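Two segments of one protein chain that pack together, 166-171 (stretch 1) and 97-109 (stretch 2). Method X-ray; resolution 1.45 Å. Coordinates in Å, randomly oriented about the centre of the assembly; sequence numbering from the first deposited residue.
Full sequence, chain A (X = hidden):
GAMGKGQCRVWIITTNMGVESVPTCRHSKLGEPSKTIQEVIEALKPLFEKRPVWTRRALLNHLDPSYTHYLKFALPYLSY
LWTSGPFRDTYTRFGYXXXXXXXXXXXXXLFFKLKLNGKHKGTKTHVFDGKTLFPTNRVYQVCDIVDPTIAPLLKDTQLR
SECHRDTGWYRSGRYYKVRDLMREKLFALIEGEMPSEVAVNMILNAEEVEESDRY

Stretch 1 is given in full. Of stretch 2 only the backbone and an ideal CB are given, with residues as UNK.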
# COMPACT_ATOMS: atom_id res chain seq x y z
N ASP A 166 1.79 -13.88 4.06
CA ASP A 166 2.33 -12.74 4.82
C ASP A 166 3.24 -11.86 3.97
O ASP A 166 3.08 -10.62 3.96
CB ASP A 166 3.14 -13.21 6.02
CG ASP A 166 2.33 -14.02 7.01
OD1 ASP A 166 1.14 -13.72 7.19
OD2 ASP A 166 2.94 -14.92 7.62
N THR A 167 4.22 -12.46 3.28
CA THR A 167 5.26 -11.67 2.62
C THR A 167 5.00 -11.48 1.12
O THR A 167 5.79 -10.82 0.43
CB THR A 167 6.65 -12.30 2.78
OG1 THR A 167 6.73 -13.52 2.04
CG2 THR A 167 6.94 -12.60 4.23
N GLY A 168 3.89 -12.01 0.62
CA GLY A 168 3.55 -11.86 -0.78
C GLY A 168 4.63 -12.44 -1.67
O GLY A 168 5.06 -13.60 -1.52
N TRP A 169 5.07 -11.65 -2.65
CA TRP A 169 6.01 -12.15 -3.66
C TRP A 169 7.47 -12.09 -3.20
O TRP A 169 8.36 -12.48 -3.97
CB TRP A 169 5.80 -11.33 -4.93
CG TRP A 169 4.48 -11.58 -5.60
CD1 TRP A 169 3.39 -10.75 -5.64
CD2 TRP A 169 4.14 -12.75 -6.34
NE1 TRP A 169 2.38 -11.36 -6.36
CE2 TRP A 169 2.82 -12.57 -6.82
CE3 TRP A 169 4.82 -13.92 -6.67
CZ2 TRP A 169 2.18 -13.53 -7.59
CZ3 TRP A 169 4.17 -14.87 -7.45
CH2 TRP A 169 2.86 -14.66 -7.88
N TYR A 170 7.72 -11.64 -1.98
CA TYR A 170 9.09 -11.45 -1.50
C TYR A 170 9.53 -12.58 -0.58
O TYR A 170 8.79 -13.01 0.32
CB TYR A 170 9.24 -10.12 -0.75
CG TYR A 170 8.96 -8.96 -1.66
CD1 TYR A 170 9.87 -8.62 -2.66
CD2 TYR A 170 7.83 -8.19 -1.51
CE1 TYR A 170 9.61 -7.54 -3.51
CE2 TYR A 170 7.58 -7.10 -2.35
CZ TYR A 170 8.46 -6.81 -3.36
OH TYR A 170 8.23 -5.75 -4.22
N ARG A 171 10.75 -13.05 -0.80
CA ARG A 171 11.38 -14.02 0.08
C ARG A 171 11.40 -13.49 1.51
O ARG A 171 11.71 -12.31 1.73
CB ARG A 171 12.80 -14.32 -0.44
CG ARG A 171 13.56 -15.34 0.37
CD ARG A 171 14.90 -15.56 -0.31
NE ARG A 171 15.81 -14.46 -0.04
CZ ARG A 171 16.23 -13.57 -0.92
NH1 ARG A 171 15.84 -13.65 -2.20
NH2 ARG A 171 17.10 -12.57 -0.54
N UNK A 97 -6.45 -9.75 -9.62
CA UNK A 97 -5.99 -10.59 -8.50
C UNK A 97 -4.48 -10.48 -8.38
O UNK A 97 -3.74 -11.09 -9.14
CB UNK A 97 -6.41 -12.05 -8.69
N UNK A 98 -3.99 -9.69 -7.41
CA UNK A 98 -2.55 -9.48 -7.28
C UNK A 98 -1.82 -10.71 -6.82
O UNK A 98 -0.57 -10.77 -6.89
CB UNK A 98 -2.27 -8.33 -6.31
N UNK A 99 -2.55 -11.75 -6.39
CA UNK A 99 -1.91 -12.99 -6.01
C UNK A 99 -1.54 -13.80 -7.24
O UNK A 99 -0.78 -14.80 -7.16
CB UNK A 99 -2.82 -13.80 -5.09
N UNK A 100 -2.07 -13.43 -8.40
CA UNK A 100 -1.82 -14.17 -9.64
C UNK A 100 -0.84 -13.51 -10.57
O UNK A 100 -0.49 -14.05 -11.63
CB UNK A 100 -3.14 -14.38 -10.39
N UNK A 101 -0.38 -12.31 -10.22
CA UNK A 101 0.45 -11.51 -11.09
C UNK A 101 1.65 -11.02 -10.27
O UNK A 101 1.52 -10.16 -9.42
CB UNK A 101 -0.34 -10.34 -11.69
N UNK A 102 2.84 -11.57 -10.55
CA UNK A 102 4.01 -11.16 -9.77
C UNK A 102 4.38 -9.69 -9.96
O UNK A 102 5.11 -9.14 -9.14
CB UNK A 102 5.21 -12.03 -10.14
N UNK A 103 3.88 -9.06 -11.02
CA UNK A 103 4.11 -7.61 -11.12
C UNK A 103 3.50 -6.86 -9.95
O UNK A 103 3.92 -5.72 -9.65
CB UNK A 103 3.54 -7.07 -12.43
N UNK A 104 2.51 -7.46 -9.27
CA UNK A 104 1.89 -6.83 -8.11
C UNK A 104 2.79 -6.77 -6.88
O UNK A 104 2.43 -6.13 -5.89
CB UNK A 104 0.60 -7.58 -7.75
N UNK A 105 3.98 -7.38 -6.93
CA UNK A 105 4.97 -7.15 -5.90
C UNK A 105 5.21 -5.65 -5.69
O UNK A 105 5.47 -5.22 -4.57
CB UNK A 105 6.28 -7.86 -6.26
N UNK A 106 5.09 -4.87 -6.75
CA UNK A 106 5.31 -3.43 -6.65
C UNK A 106 4.23 -2.68 -5.84
O UNK A 106 4.41 -1.54 -5.45
CB UNK A 106 5.38 -2.84 -8.06
N UNK A 107 3.08 -3.34 -5.61
CA UNK A 107 1.94 -2.71 -4.97
C UNK A 107 1.71 -3.22 -3.55
O UNK A 107 0.79 -2.77 -2.87
CB UNK A 107 0.68 -2.94 -5.81
N UNK A 108 2.55 -4.14 -3.08
CA UNK A 108 2.42 -4.64 -1.71
C UNK A 108 2.52 -3.51 -0.70
O UNK A 108 3.25 -2.54 -0.93
CB UNK A 108 3.49 -5.69 -1.42
N UNK A 109 1.77 -3.65 0.39
CA UNK A 109 1.70 -2.70 1.48
C UNK A 109 2.38 -3.20 2.72
O UNK A 109 2.24 -4.37 3.09
CB UNK A 109 0.24 -2.36 1.79

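Stretch 1 offers a type II' turn, Thr167 to Tyr170, with Trp169 CA-to-CB pointing toward stretch 2 and Tyr170 sideways, its ring end coming nearer.

Position 97 lies out of reach, and stretch 1 does not restrict it. It opens a type I turn ending at 100, and an acceptor side chain at 97 would serve well; Asp97 OD1 accepts from the backbone N of residue 99 at 3.0 Å.

At position 98 phi is -69°, compatible with proline, and CA-to-CB points sideways. What matters is the carbonyl, which any residue could supply: the indole NE1 of Trp169 donates to O of this residue at 3.1 Å. The residue is Pro98, whose restricted phi suits the turn.

Positions 99, 100 and 101 all point away from stretch 1, so polar or charged side chains are possible. Arg99 forms a salt bridge, its NE 2.9 Å from Asp97 OD1; Lys100 extends outward; Asp101 OD1 accepts from the backbone N of residue 103 at 3.0 Å, at the entry to the 3-10 segment 102-106.

At position 102 the CA lies over one face of the Trp169 six-membered ring, 3.7 Å from its centroid, a CH-pi contact. The ideal CB is 4.0 Å from Trp169 CE3 and points sideways, so a small residue such as serine, alanine or glycine fits easily. Ser102 CB lies 3.9 Å from Trp169 CE3.

Position 103 points away and tolerates many polar residues; it is Asn103. Position 104 points sideways, its ideal CB 4.4 Å from Trp169 NE1, and a small residue is comfortable: Ala104.

Position 105 points toward stretch 1, but its ideal CB is already 3.5 Å from Tyr170 OH and 3.8 Å from Trp169 CB. Alanine or glycine is favoured, and Ala105 places its methyl against both side chains. Its O also lies 2.8 Å from Tyr170 OH, in a weak hydrogen bond.

Position 106 points away, leaving the choice open; it is Ala106. Position 107 points sideways with no contact, so even a large side chain is allowed, as in Tyr107.

Position 108 points toward the turn, where the N of Trp169 needs an acceptor and the O of Thr167 can take a donor. An amide carries both, and glutamine has the length to bridge the gap. Gln108 OE1 accepts from Trp169 N at 2.8 Å, while its NE2 donates to Thr167 O at 3.0 Å. Gly168 suits this approach, since an ideal CB there would be 2.4 Å from Gln108 OE1, a clash.

Position 109 is out of reach; it is Ala109, in a strand.

Stretch 2, residues 97-109: DPRKDSNAAAYQA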
# COMPACT_ATOMS: atom_id res chain seq x y z
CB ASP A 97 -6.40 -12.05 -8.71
CG ASP A 97 -6.17 -12.90 -7.48
OD1 ASP A 97 -5.42 -12.48 -6.58
OD2 ASP A 97 -6.79 -13.99 -7.41
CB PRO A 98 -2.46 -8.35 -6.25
CG PRO A 98 -3.72 -8.52 -5.39
CD PRO A 98 -4.79 -8.93 -6.42
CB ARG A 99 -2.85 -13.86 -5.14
CG ARG A 99 -3.37 -13.16 -3.93
CD ARG A 99 -4.50 -13.95 -3.28
NE ARG A 99 -5.64 -14.08 -4.18
CZ ARG A 99 -6.71 -14.80 -3.90
NH1 ARG A 99 -6.80 -15.41 -2.71
NH2 ARG A 99 -7.68 -14.90 -4.79
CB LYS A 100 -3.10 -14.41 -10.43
CG LYS A 100 -4.13 -15.24 -9.75
CD LYS A 100 -5.21 -15.54 -10.78
CE LYS A 100 -6.43 -16.24 -10.20
NZ LYS A 100 -6.11 -17.49 -9.46
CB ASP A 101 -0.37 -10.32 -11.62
CG ASP A 101 0.45 -9.32 -12.43
OD1 ASP A 101 1.57 -9.66 -12.85
OD2 ASP A 101 -0.05 -8.17 -12.67
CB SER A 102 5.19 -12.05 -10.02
OG SER A 102 5.58 -11.95 -11.37
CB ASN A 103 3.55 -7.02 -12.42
CG ASN A 103 4.29 -7.48 -13.63
OD1 ASN A 103 5.50 -7.74 -13.58
ND2 ASN A 103 3.58 -7.61 -14.74
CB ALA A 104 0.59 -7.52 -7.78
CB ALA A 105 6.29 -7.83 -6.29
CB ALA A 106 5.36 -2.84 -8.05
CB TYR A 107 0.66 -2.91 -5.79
CG TYR A 107 0.81 -2.49 -7.22
CD1 TYR A 107 1.37 -1.26 -7.53
CD2 TYR A 107 0.48 -3.35 -8.25
CE1 TYR A 107 1.56 -0.88 -8.86
CE2 TYR A 107 0.65 -2.98 -9.56
CZ TYR A 107 1.19 -1.77 -9.84
OH TYR A 107 1.34 -1.44 -11.19
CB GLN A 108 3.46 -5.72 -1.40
CG GLN A 108 3.18 -6.99 -2.16
CD GLN A 108 4.06 -8.17 -1.83
OE1 GLN A 108 4.34 -8.97 -2.74
NE2 GLN A 108 4.49 -8.31 -0.59
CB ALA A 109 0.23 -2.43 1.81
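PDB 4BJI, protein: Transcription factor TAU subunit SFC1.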